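Alpha-L-rhamnosidase (Streptomyces avermitilis, PDB 3W5M) hydrolyses terminal non-reducing alpha-L-rhamnose residues, releasing L-rhamnose from citrus flavonoids and gum arabic, and binds L-rhamnose through a calcium-dependent carbohydrate-binding module. Local coordinates at residues Ser134-Ser139 / Trp292-Pro297; Gly497-Asp502 / Pro579-Thr584. All blocks are in the same frame, centred on the assembly; numbering follows the deposited sequence.

From the N terminus, the chain reaches contact 1 at Ser134-Ser139, runs through the strands of the carbohydrate-binding module CBM67, and returns to the start of the module at Trp292-Pro297. The 152 residues between include 71 in strands and none in helices, so contact 1 brings together the entry and exit of an all-beta module. Contact 2 opens later, at Gly497-Asp502, and closes at Pro579-Thr584 within the concanavalin-like domain, tying strand 498-503 to the loop between strands 572-576 and 587-594. The two loops follow in series and neither nest nor cross. The centres of contact 1 and contact 2 are about 41 Å apart, and the two do not touch.

Contact 1 (Ser134-Ser139 / Trp292-Pro297); sequences SLEGSS and WGRVAP
Leu135 meets Val295 and Pro297 where the two ends of the CBM67 beta-sandwich come together, a join between loops made by apolar contact, one water and a loose pairing of charges. The apolar part is centred on Leu135, whose bond to CB points toward the other segment. With CG anti to the carbonyl carbon (chi1 -64°), Leu135 CG comes to 4.4 Å from Pro297 CD. The side chains of Leu135 and Val295 run side by side in the same direction, with Leu135 CD1 4.0 Å from Val295 CG1. Pro297, which meets the leucine at its branch point, also brings its CD to 4.3 Å from Ser134 CA.

Nearer the solvent, Glu136 OE1 stands 4.3 Å from Arg294 NH2. The opposite charges are near each other but not in contact, so any attraction is probably modest. The backbone of each segment is bent here: a type II beta turn spans Leu135 to Ser138, with Ser138 N bonded to Leu135 O at 3.0 Å, and Arg294 is the centre of an inverse gamma turn.

Around the contact, Val295 also packs beside Trp203, a residue of the module's rhamnose site. Neighbouring Trp292 stacks on Trp140 and bonds through NE1 to Asp179, which binds both the calcium ion and rhamnose; this places residues 292-297 next to the sugar site.

The polar link between the backbones is a single water. It accepts from Leu135 N at 2.8 Å and donates to Val295 O at 2.9 Å, and this same carbonyl oxygen also receives Trp287 NE1.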
loop_
_atom_site.group_PDB
_atom_site.type_symbol
_atom_site.label_atom_id
_atom_site.label_comp_id
_atom_site.label_asym_id
_atom_site.label_seq_id
_atom_site.Cartn_x
_atom_site.Cartn_y
_atom_site.Cartn_z
ATOM N N SER A 134 -0.979 -31.338 -11.398
ATOM C CA SER A 134 -2.021 -31.607 -10.407
ATOM C C SER A 134 -2.027 -33.054 -9.880
ATOM O O SER A 134 -1.391 -33.945 -10.434
ATOM C CB SER A 134 -3.394 -31.305 -10.994
ATOM O OG SER A 134 -3.890 -32.426 -11.690
ATOM N N LEU A 135 -2.791 -33.271 -8.826
ATOM C CA LEU A 135 -2.849 -34.571 -8.168
ATOM C C LEU A 135 -3.973 -35.453 -8.705
ATOM O O LEU A 135 -4.161 -36.586 -8.245
ATOM C CB LEU A 135 -3.005 -34.358 -6.664
ATOM C CG LEU A 135 -1.810 -33.654 -6.014
ATOM C CD1 LEU A 135 -2.199 -33.344 -4.580
ATOM C CD2 LEU A 135 -0.565 -34.556 -6.075
ATOM N N GLU A 136 -4.710 -34.939 -9.689
ATOM C CA GLU A 136 -5.840 -35.640 -10.302
ATOM C C GLU A 136 -5.377 -36.933 -10.961
ATOM O O GLU A 136 -4.342 -36.977 -11.624
ATOM C CB GLU A 136 -6.532 -34.738 -11.332
ATOM C CG GLU A 136 -6.951 -33.407 -10.735
ATOM C CD GLU A 136 -7.962 -32.633 -11.569
ATOM O OE1 GLU A 136 -8.758 -33.250 -12.317
ATOM O OE2 GLU A 136 -7.967 -31.389 -11.450
ATOM N N GLY A 137 -6.135 -37.995 -10.752
ATOM C CA GLY A 137 -5.717 -39.307 -11.230
ATOM C C GLY A 137 -4.904 -40.081 -10.203
ATOM O O GLY A 137 -4.690 -41.269 -10.384
ATOM N N SER A 138 -4.463 -39.427 -9.123
ATOM C CA SER A 138 -3.682 -40.097 -8.103
ATOM C C SER A 138 -4.559 -40.528 -6.925
ATOM O O SER A 138 -5.766 -40.223 -6.873
ATOM C CB SER A 138 -2.544 -39.203 -7.610
ATOM O OG SER A 138 -1.608 -40.015 -6.938
ATOM N N SER A 139 -3.950 -41.257 -6.002
ATOM C CA SER A 139 -4.658 -41.743 -4.818
ATOM C C SER A 139 -3.884 -41.409 -3.574
ATOM O O SER A 139 -2.632 -41.425 -3.585
ATOM C CB SER A 139 -4.790 -43.250 -4.911
ATOM O OG SER A 139 -5.597 -43.570 -6.024
ATOM N N TRP A 292 -9.993 -34.973 2.650
ATOM C CA TRP A 292 -9.017 -33.998 2.192
ATOM C C TRP A 292 -9.492 -33.107 1.040
ATOM O O TRP A 292 -8.909 -32.037 0.814
ATOM C CB TRP A 292 -7.703 -34.698 1.837
ATOM C CG TRP A 292 -7.121 -35.488 2.966
ATOM C CD1 TRP A 292 -6.577 -34.998 4.119
ATOM C CD2 TRP A 292 -7.014 -36.916 3.044
ATOM N NE1 TRP A 292 -6.151 -36.039 4.921
ATOM C CE2 TRP A 292 -6.376 -37.220 4.277
ATOM C CE3 TRP A 292 -7.356 -37.973 2.170
ATOM C CZ2 TRP A 292 -6.109 -38.531 4.683
ATOM C CZ3 TRP A 292 -7.078 -39.289 2.575
ATOM C CH2 TRP A 292 -6.460 -39.548 3.815
ATOM N N GLY A 293 -10.532 -33.553 0.316
ATOM C CA GLY A 293 -11.129 -32.807 -0.795
ATOM C C GLY A 293 -10.213 -32.604 -1.993
ATOM O O GLY A 293 -9.240 -33.350 -2.184
ATOM N N ARG A 294 -10.498 -31.567 -2.775
ATOM C CA ARG A 294 -9.876 -31.392 -4.087
ATOM C C ARG A 294 -8.574 -30.593 -4.007
ATOM O O ARG A 294 -8.411 -29.562 -4.673
ATOM C CB ARG A 294 -10.875 -30.766 -5.068
ATOM C CG ARG A 294 -12.136 -31.597 -5.267
ATOM C CD ARG A 294 -13.059 -31.008 -6.340
ATOM N NE ARG A 294 -12.433 -30.984 -7.669
ATOM C CZ ARG A 294 -12.570 -31.925 -8.608
ATOM N NH1 ARG A 294 -13.320 -33.000 -8.403
ATOM N NH2 ARG A 294 -11.947 -31.796 -9.771
ATOM N N VAL A 295 -7.633 -31.108 -3.221
ATOM C CA VAL A 295 -6.369 -30.452 -2.939
ATOM C C VAL A 295 -5.539 -30.256 -4.214
ATOM O O VAL A 295 -5.402 -31.176 -5.006
ATOM C CB VAL A 295 -5.596 -31.273 -1.874
ATOM C CG1 VAL A 295 -4.117 -31.016 -1.936
ATOM C CG2 VAL A 295 -6.119 -30.955 -0.484
ATOM N N ALA A 296 -5.011 -29.046 -4.420
ATOM C CA ALA A 296 -4.162 -28.756 -5.590
ATOM C C ALA A 296 -2.951 -27.902 -5.244
ATOM O O ALA A 296 -3.052 -26.977 -4.439
ATOM C CB ALA A 296 -4.960 -28.078 -6.707
ATOM N N PRO A 297 -1.798 -28.189 -5.871
ATOM C CA PRO A 297 -0.637 -27.313 -5.711
ATOM C C PRO A 297 -0.966 -25.959 -6.338
ATOM O O PRO A 297 -1.786 -25.889 -7.257
ATOM C CB PRO A 297 0.465 -27.999 -6.543
ATOM C CG PRO A 297 -0.074 -29.317 -6.967
ATOM C CD PRO A 297 -1.564 -29.308 -6.798
HETATM O O HOH W 1 -4.616 -31.411 -7.787
#

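Contact 2 (Gly497-Asp502 / Pro579-Thr584); sequences GVFVLD and PGKPST
Phe499 leaves its strand with CG anti to the carbonyl carbon (chi1 -61°), and chi2 of 83° turns one ring face to Pro582. The proline CD sits over the ring centre, 3.4 Å from the centroid and only 5° off the normal, a CH-pi contact by both criteria. Pro582 CG lies nearer the root of the ring, 3.4 Å from Phe499 CG. Beyond the ring's far end, Lys581 crosses it at about a right angle and brings its CG to 3.8 Å from Phe499 CZ. Two residues along the strand, Leu501 also faces the loop, and its CD2 reaches Ser583 O at 3.6 Å. An alanine in place of Phe499 would probably leave Pro582 CD and Lys581 CG without the ring they pack on and open a gap between strand and loop.

The contact lies in the concanavalin-like domain, away from the sugar-binding and calcium sites. Strand 498-503 is an inner strand of a large mixed sheet, paired antiparallel with 572-576 and 480-493. The loop 579-584, which connects 572-576 to 587-594, folds back over the side of that sheet from which Phe499 and Leu501 project.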
loop_
_atom_site.group_PDB
_atom_site.type_symbol
_atom_site.label_atom_id
_atom_site.label_comp_id
_atom_site.label_asym_id
_atom_site.label_seq_id
_atom_site.Cartn_x
_atom_site.Cartn_y
_atom_site.Cartn_z
ATOM N N GLY A 497 30.054 -17.037 2.990
ATOM C CA GLY A 497 29.213 -17.051 1.773
ATOM C C GLY A 497 27.799 -16.519 1.955
ATOM O O GLY A 497 26.969 -16.611 1.042
ATOM N N VAL A 498 27.515 -15.975 3.135
ATOM C CA VAL A 498 26.221 -15.326 3.399
ATOM C C VAL A 498 26.461 -13.846 3.625
ATOM O O VAL A 498 26.926 -13.442 4.697
ATOM C CB VAL A 498 25.492 -15.969 4.601
ATOM C CG1 VAL A 498 24.207 -15.211 4.939
ATOM C CG2 VAL A 498 25.197 -17.437 4.319
ATOM N N PHE A 499 26.166 -13.041 2.607
ATOM C CA PHE A 499 26.481 -11.622 2.626
ATOM C C PHE A 499 25.240 -10.823 2.987
ATOM O O PHE A 499 24.123 -11.200 2.608
ATOM C CB PHE A 499 27.026 -11.169 1.269
ATOM C CG PHE A 499 28.295 -11.880 0.866
ATOM C CD1 PHE A 499 28.241 -13.142 0.265
ATOM C CD2 PHE A 499 29.541 -11.306 1.121
ATOM C CE1 PHE A 499 29.405 -13.812 -0.093
ATOM C CE2 PHE A 499 30.713 -11.966 0.762
ATOM C CZ PHE A 499 30.645 -13.223 0.157
ATOM N N VAL A 500 25.439 -9.749 3.745
ATOM C CA VAL A 500 24.338 -8.878 4.157
ATOM C C VAL A 500 24.671 -7.470 3.688
ATOM O O VAL A 500 25.743 -6.938 4.003
ATOM C CB VAL A 500 24.078 -8.937 5.682
ATOM C CG1 VAL A 500 22.988 -7.940 6.063
ATOM C CG2 VAL A 500 23.687 -10.340 6.126
ATOM N N LEU A 501 23.783 -6.878 2.884
ATOM C CA LEU A 501 24.021 -5.549 2.351
ATOM C C LEU A 501 23.023 -4.598 2.991
ATOM O O LEU A 501 21.820 -4.896 3.048
ATOM C CB LEU A 501 23.934 -5.517 0.815
ATOM C CG LEU A 501 25.066 -6.167 -0.007
ATOM C CD1 LEU A 501 24.977 -7.681 0.024
ATOM C CD2 LEU A 501 25.130 -5.652 -1.439
ATOM N N ASP A 502 23.543 -3.488 3.503
ATOM C CA ASP A 502 22.765 -2.493 4.236
ATOM C C ASP A 502 22.475 -1.324 3.326
ATOM O O ASP A 502 23.389 -0.692 2.803
ATOM C CB ASP A 502 23.555 -2.009 5.439
ATOM C CG ASP A 502 22.787 -1.020 6.307
ATOM O OD1 ASP A 502 21.630 -0.661 6.011
ATOM O OD2 ASP A 502 23.356 -0.623 7.345
ATOM N N PRO A 579 28.318 -15.673 -7.057
ATOM C CA PRO A 579 29.642 -16.178 -7.443
ATOM C C PRO A 579 30.723 -15.159 -7.088
ATOM O O PRO A 579 30.806 -14.089 -7.700
ATOM C CB PRO A 579 29.517 -16.359 -8.960
ATOM C CG PRO A 579 28.460 -15.387 -9.382
ATOM C CD PRO A 579 27.509 -15.268 -8.224
ATOM N N GLY A 580 31.540 -15.476 -6.091
ATOM C CA GLY A 580 32.543 -14.529 -5.640
ATOM C C GLY A 580 31.967 -13.677 -4.536
ATOM O O GLY A 580 31.134 -14.136 -3.764
ATOM N N LYS A 581 32.401 -12.429 -4.465
ATOM C CA LYS A 581 31.983 -11.563 -3.370
ATOM C C LYS A 581 31.167 -10.400 -3.899
ATOM O O LYS A 581 31.645 -9.637 -4.738
ATOM C CB LYS A 581 33.195 -11.060 -2.572
ATOM C CG LYS A 581 33.832 -12.084 -1.639
ATOM C CD LYS A 581 35.320 -11.780 -1.440
ATOM C CE LYS A 581 35.873 -12.344 -0.135
ATOM N NZ LYS A 581 35.931 -13.834 -0.088
ATOM N N PRO A 582 29.916 -10.258 -3.419
ATOM C CA PRO A 582 29.191 -9.052 -3.825
ATOM C C PRO A 582 29.872 -7.778 -3.332
ATOM O O PRO A 582 30.496 -7.773 -2.279
ATOM C CB PRO A 582 27.816 -9.198 -3.156
ATOM C CG PRO A 582 27.951 -10.277 -2.139
ATOM C CD PRO A 582 29.124 -11.138 -2.541
ATOM N N SER A 583 29.756 -6.715 -4.104
ATOM C CA SER A 583 30.206 -5.409 -3.672
ATOM C C SER A 583 28.963 -4.555 -3.509
ATOM O O SER A 583 27.833 -5.035 -3.747
ATOM C CB SER A 583 31.163 -4.811 -4.700
ATOM O OG SER A 583 30.560 -4.765 -5.974
ATOM N N THR A 584 29.147 -3.306 -3.096
ATOM C CA THR A 584 28.008 -2.417 -2.889
ATOM C C THR A 584 27.238 -2.191 -4.194
ATOM O O THR A 584 26.039 -1.895 -4.161
ATOM C CB THR A 584 28.398 -1.060 -2.262
ATOM O OG1 THR A 584 29.248 -0.326 -3.159
ATOM C CG2 THR A 584 29.088 -1.242 -0.912
#